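Local coordinates for protein probable threonyl-tRNA synthetase 1 (Aeropyrum pernix, PDB 3A32) that catalyses the ATP-dependent attachment of threonine to tRNA(Thr) as a zinc-binding class II synthetase, probably without being able to deacylate mischarged seryl-tRNA(Thr), at residues 108-111 and 112-115. Sequence-based numbering, arbitrary orientation.
With ZN (zinc ion), chain G.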
ATOM      1  N   LYS A 108     -11.448  13.852  -0.898  1.00  7.69           N
ATOM      2  CA  LYS A 108     -11.071  13.748  -2.300  1.00  7.18           C
ATOM      3  C   LYS A 108     -12.022  12.809  -3.053  1.00  7.92           C
ATOM      4  O   LYS A 108     -12.175  11.630  -2.663  1.00  6.46           O
ATOM      5  CB  LYS A 108      -9.644  13.192  -2.349  1.00  7.60           C
ATOM      6  CG  LYS A 108      -9.031  12.985  -3.689  1.00  8.27           C
ATOM      7  CD  LYS A 108      -7.563  12.519  -3.593  1.00  4.57           C
ATOM      8  CE  LYS A 108      -7.424  11.098  -3.046  1.00  2.00           C
ATOM      9  NZ  LYS A 108      -5.971  10.722  -3.114  1.00  2.00           N
ATOM     10  N   PRO A 109     -12.691  13.327  -4.109  1.00  8.67           N
ATOM     11  CA  PRO A 109     -13.462  12.438  -5.006  1.00  9.18           C
ATOM     12  C   PRO A 109     -12.673  11.972  -6.237  1.00 10.72           C
ATOM     13  O   PRO A 109     -13.072  11.007  -6.903  1.00 10.38           O
ATOM     14  CB  PRO A 109     -14.650  13.333  -5.432  1.00  8.87           C
ATOM     15  CG  PRO A 109     -14.091  14.747  -5.422  1.00  7.95           C
ATOM     16  CD  PRO A 109     -12.855  14.752  -4.496  1.00  7.63           C
ATOM     17  N   MET A 110     -11.560  12.647  -6.542  1.00 12.22           N
ATOM     18  CA  MET A 110     -10.728  12.273  -7.681  1.00 14.68           C
ATOM     19  C   MET A 110      -9.301  12.672  -7.410  1.00 12.12           C
ATOM     20  O   MET A 110      -9.077  13.633  -6.663  1.00 12.24           O
ATOM     21  CB  MET A 110     -11.231  12.987  -8.944  1.00 14.86           C
ATOM     22  CG  MET A 110     -11.223  14.527  -8.895  1.00 18.39           C
ATOM     23  SD  MET A 110     -12.360  15.291 -10.148  1.00 25.13           S
ATOM     24  CE  MET A 110     -12.884  13.823 -11.084  1.00 27.92           C
ATOM     25  N   ASN A 111      -8.338  11.959  -8.012  1.00  9.74           N
ATOM     26  CA  ASN A 111      -6.884  12.239  -7.770  1.00  7.45           C
ATOM     27  C   ASN A 111      -6.288  13.244  -8.718  1.00  7.11           C
ATOM     28  O   ASN A 111      -5.219  13.801  -8.441  1.00  7.24           O
ATOM     29  CB  ASN A 111      -6.023  10.989  -7.842  1.00  6.26           C
ATOM     30  CG  ASN A 111      -6.557   9.853  -7.008  1.00  6.28           C
ATOM     31  OD1 ASN A 111      -6.887   8.783  -7.521  1.00  8.86           O
ATOM     32  ND2 ASN A 111      -6.635  10.064  -5.728  1.00  5.27           N
ATOM     33  N   CYS A 112      -6.975  13.469  -9.841  1.00  6.56           N
ATOM     34  CA  CYS A 112      -6.499  14.353 -10.940  1.00  7.11           C
ATOM     35  C   CYS A 112      -5.824  15.685 -10.593  1.00  7.14           C
ATOM     36  O   CYS A 112      -4.739  15.948 -11.117  1.00  8.69           O
ATOM     37  CB  CYS A 112      -7.627  14.616 -11.992  1.00  6.81           C
ATOM     38  SG  CYS A 112      -8.997  13.400 -11.979  1.00  9.17           S
ATOM     39  N   PRO A 113      -6.517  16.582  -9.841  1.00  6.42           N
ATOM     40  CA  PRO A 113      -5.935  17.872  -9.451  1.00  6.59           C
ATOM     41  C   PRO A 113      -4.658  17.720  -8.626  1.00  6.61           C
ATOM     42  O   PRO A 113      -3.712  18.501  -8.822  1.00  7.31           O
ATOM     43  CB  PRO A 113      -7.055  18.531  -8.622  1.00  6.53           C
ATOM     44  CG  PRO A 113      -8.358  17.874  -9.116  1.00  6.89           C
ATOM     45  CD  PRO A 113      -7.936  16.459  -9.440  1.00  6.72           C
ATOM     46  N   TYR A 114      -4.611  16.719  -7.740  1.00  6.38           N
ATOM     47  CA  TYR A 114      -3.371  16.452  -6.982  1.00  7.36           C
ATOM     48  C   TYR A 114      -2.241  16.027  -7.920  1.00  7.21           C
ATOM     49  O   TYR A 114      -1.151  16.561  -7.831  1.00  8.65           O
ATOM     50  CB  TYR A 114      -3.590  15.475  -5.814  1.00  6.41           C
ATOM     51  CG  TYR A 114      -4.009  16.144  -4.470  1.00  7.58           C
ATOM     52  CD1 TYR A 114      -5.096  15.675  -3.733  1.00  6.23           C
ATOM     53  CD2 TYR A 114      -3.280  17.190  -3.925  1.00  4.84           C
ATOM     54  CE1 TYR A 114      -5.471  16.243  -2.519  1.00  4.95           C
ATOM     55  CE2 TYR A 114      -3.633  17.751  -2.686  1.00  4.28           C
ATOM     56  CZ  TYR A 114      -4.720  17.285  -2.003  1.00  6.06           C
ATOM     57  OH  TYR A 114      -5.073  17.865  -0.795  1.00  7.78           O
ATOM     58  N   HIS A 115      -2.518  15.118  -8.859  1.00  7.25           N
ATOM     59  CA  HIS A 115      -1.495  14.634  -9.834  1.00  6.67           C
ATOM     60  C   HIS A 115      -0.983  15.760 -10.702  1.00  7.36           C
ATOM     61  O   HIS A 115       0.184  15.760 -11.032  1.00  5.83           O
ATOM     62  CB  HIS A 115      -2.053  13.502 -10.714  1.00  4.97           C
ATOM     63  CG  HIS A 115      -2.284  12.227  -9.952  1.00  4.57           C
ATOM     64  ND1 HIS A 115      -2.599  11.031 -10.561  1.00  2.00           N
ATOM     65  CD2 HIS A 115      -2.204  11.964  -8.623  1.00  2.00           C
ATOM     66  CE1 HIS A 115      -2.693  10.089  -9.643  1.00  2.00           C
ATOM     67  NE2 HIS A 115      -2.459  10.628  -8.463  1.00  2.00           N
TER
HETATM   68 ZN    ZN G 708      -8.326  11.846 -13.512  1.00 11.72          ZN
HETATM   69  O   HOH W   1      -7.295  15.481  -6.049  1.00 26.36           O
HETATM   70  O   HOH W   2      -8.665   9.859 -13.340  1.00 15.13           O
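The imidazole of His115 carries the CB of Asn111 over one face in a CH-pi contact, the carbon 3.9 Å from the ring centroid and displaced toward the rim near NE2. The other ring, that of Tyr114, is met at its edge, near the ring plane, where Lys108 CD stands 4.0 Å from CD1; the hydroxyl beyond hydrogen-bonds to the carbonyl of Ile76. The backbone closes the first turn of helix 112-126: His115 N donates to Asn111 O at 3.0 Å. Met110 O accepts a hydrogen bond of 2.6 Å from a water, which in turn accepts a weak one from Tyr114 N. On the metal side, Met110 lays its CB 3.8 Å from Cys112 SG and its CG against Pro113 CD, the side chains of Met110 and Pro113 crossing at about a right angle. Cys112 chi1 is -20°, which keeps SG beside its own backbone N and directs it to the zinc ion at 2.3 Å. His166, His310 and a water complete the metal site. His115 belongs to the second shell, its ND1 hydrogen-bonded to His166 ND1 and its NE2 to Glu138 OE1. A leucine here has no ring nitrogens, and would probably leave Glu138 and His166 ND1 without their hydrogen-bond mate and His166 less firmly fixed about its bond to zinc. This is the zinc site of the class II catalytic core; in threonyl-tRNA synthetases such a zinc binds the amino and hydroxyl groups of threonine, so the water ligand probably marks where substrate binds.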